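Carbon monoxide oxidation system transcription regulator CooA-1 (Carboxydothermus hydrogenoformans, PDB 6CPB) senses carbon monoxide through a heme-binding domain and probably regulates transcription by binding DNA, a function of the longer protein from which this chain is cut. Local coordinates at residues A[72-77]-A[110-115]. Numbering follows the deposited sequence.
Sequences GDIFCT and SLNMVK. With SO4 (sulfate ion), chain D.
In this heme domain of the CAP/CRP-like cyclic nucleotide-binding fold, the short strand 74-76 of the beta roll meets the start of the long helix 108-135, which pairs with the second subunit. Strand and helix axes cross at 71°. The tight part is mixed. Ile74 points at the helix, and its CG2 branch packs against both Asn112 OD1 at 3.2 Å and Met113 CB at 3.6 Å. Phe99 of helix 96-105 touches Ile74 and Met113. A water bridges the two backbones, donating to Ile74 O and, over a longer bond, to Met113 O. Asn112 belongs to this packing, with CG anti to its backbone N (chi1 -179°). Its amide bridges the strand's start: OD1 accepts from Ile74 N at 2.8 Å, in the carbonyl plane, while ND2 gives an almost straight bond of 3.1 Å to Asp73 OD1. Amide and carboxylate are nearly coplanar, and Asp73 OD1 uses its anti lone pair. ND2 also bonds to Thr6 OG1. An alanine here would lose the bonds to Ile74 N, Asp73 OD1 and Thr6 OG1, and would probably loosen the join of strand start and helix. Asp73 OD2 accepts a hydrogen bond from the backbone N of Glu70, and OD1 has a second donor. The looser side begins at this donor, the partly exposed Lys115. A sulfate, probably from the crystallisation liquor, receives a weak hydrogen bond from Lys115 NZ and is also hydrogen-bonded to Thr6 OG1. Bends at chi2 and chi3 bring the ammonium back to the carboxylate. In this salt bridge Lys115 NZ reaches Asp73 OD1 at 3.0 Å from above the carboxylate plane, 43° out of it.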
# COMPACT_ATOMS: atom_id res chain seq x y z
N GLY A 72 12.70 -9.29 -6.46
CA GLY A 72 12.04 -8.32 -7.31
C GLY A 72 10.91 -7.58 -6.65
O GLY A 72 10.27 -6.76 -7.32
N ASP A 73 10.65 -7.82 -5.37
CA ASP A 73 9.67 -7.06 -4.61
C ASP A 73 10.36 -6.02 -3.72
O ASP A 73 11.49 -6.21 -3.26
CB ASP A 73 8.82 -7.96 -3.70
CG ASP A 73 7.77 -8.76 -4.45
OD1 ASP A 73 7.24 -8.28 -5.46
OD2 ASP A 73 7.43 -9.87 -3.96
N ILE A 74 9.65 -4.92 -3.48
CA ILE A 74 10.16 -3.77 -2.74
C ILE A 74 9.25 -3.47 -1.55
O ILE A 74 8.04 -3.69 -1.60
CB ILE A 74 10.27 -2.57 -3.71
CG1 ILE A 74 11.24 -1.49 -3.21
CG2 ILE A 74 8.92 -1.97 -4.02
CD1 ILE A 74 11.60 -0.48 -4.28
N PHE A 75 9.84 -2.96 -0.47
CA PHE A 75 9.10 -2.60 0.74
C PHE A 75 9.90 -1.52 1.47
O PHE A 75 10.81 -0.91 0.89
CB PHE A 75 8.75 -3.88 1.53
CG PHE A 75 7.83 -3.66 2.73
CD1 PHE A 75 6.68 -2.88 2.64
CD2 PHE A 75 8.14 -4.24 3.94
CE1 PHE A 75 5.88 -2.68 3.75
CE2 PHE A 75 7.34 -4.05 5.05
CZ PHE A 75 6.20 -3.28 4.95
N CYS A 76 9.57 -1.25 2.73
CA CYS A 76 10.16 -0.12 3.42
C CYS A 76 10.03 -0.32 4.92
O CYS A 76 9.21 -1.10 5.41
CB CYS A 76 9.46 1.16 3.00
SG CYS A 76 7.66 1.09 3.19
N THR A 77 10.87 0.42 5.65
CA THR A 77 10.75 0.50 7.09
C THR A 77 9.71 1.57 7.45
O THR A 77 9.00 2.09 6.58
CB THR A 77 12.11 0.77 7.72
OG1 THR A 77 12.55 2.07 7.31
CG2 THR A 77 13.13 -0.28 7.33
N SER A 110 7.88 2.26 -8.04
CA SER A 110 6.70 2.58 -7.25
C SER A 110 5.53 1.67 -7.58
O SER A 110 4.65 1.48 -6.74
CB SER A 110 6.30 4.03 -7.47
OG SER A 110 5.74 4.25 -8.77
N LEU A 111 5.47 1.12 -8.79
CA LEU A 111 4.35 0.25 -9.13
C LEU A 111 4.43 -1.07 -8.38
O LEU A 111 3.40 -1.61 -7.95
CB LEU A 111 4.26 0.03 -10.63
CG LEU A 111 3.75 1.24 -11.42
CD1 LEU A 111 3.69 0.94 -12.91
CD2 LEU A 111 2.37 1.69 -10.94
N ASN A 112 5.63 -1.60 -8.21
CA ASN A 112 5.75 -2.77 -7.38
C ASN A 112 5.43 -2.44 -5.93
O ASN A 112 4.80 -3.23 -5.23
CB ASN A 112 7.14 -3.39 -7.51
CG ASN A 112 7.30 -4.62 -6.67
OD1 ASN A 112 7.80 -4.56 -5.56
ND2 ASN A 112 6.85 -5.75 -7.20
N MET A 113 5.84 -1.26 -5.47
CA MET A 113 5.56 -0.86 -4.10
C MET A 113 4.06 -0.79 -3.84
O MET A 113 3.59 -1.19 -2.77
CB MET A 113 6.24 0.47 -3.80
CG MET A 113 6.07 0.90 -2.37
SD MET A 113 7.03 2.34 -1.97
CE MET A 113 8.66 1.61 -1.79
N VAL A 114 3.31 -0.24 -4.79
CA VAL A 114 1.85 -0.20 -4.67
C VAL A 114 1.29 -1.61 -4.56
O VAL A 114 0.41 -1.88 -3.73
CB VAL A 114 1.24 0.56 -5.87
CG1 VAL A 114 -0.26 0.32 -5.97
CG2 VAL A 114 1.54 2.05 -5.77
N LYS A 115 1.77 -2.53 -5.39
CA LYS A 115 1.28 -3.90 -5.37
C LYS A 115 1.55 -4.55 -4.00
O LYS A 115 0.66 -5.18 -3.41
CB LYS A 115 1.95 -4.67 -6.51
CG LYS A 115 1.47 -6.09 -6.73
CD LYS A 115 2.16 -7.11 -5.86
CE LYS A 115 3.66 -7.19 -6.10
NZ LYS A 115 4.24 -8.36 -5.38
S SO4 D . 4.23 -9.22 -9.60
O1 SO4 D . 5.09 -9.39 -10.77
O2 SO4 D . 3.43 -8.01 -9.77
O3 SO4 D . 3.35 -10.38 -9.48
O4 SO4 D . 5.07 -9.11 -8.41
O HOH W 1 6.01 -1.97 -0.72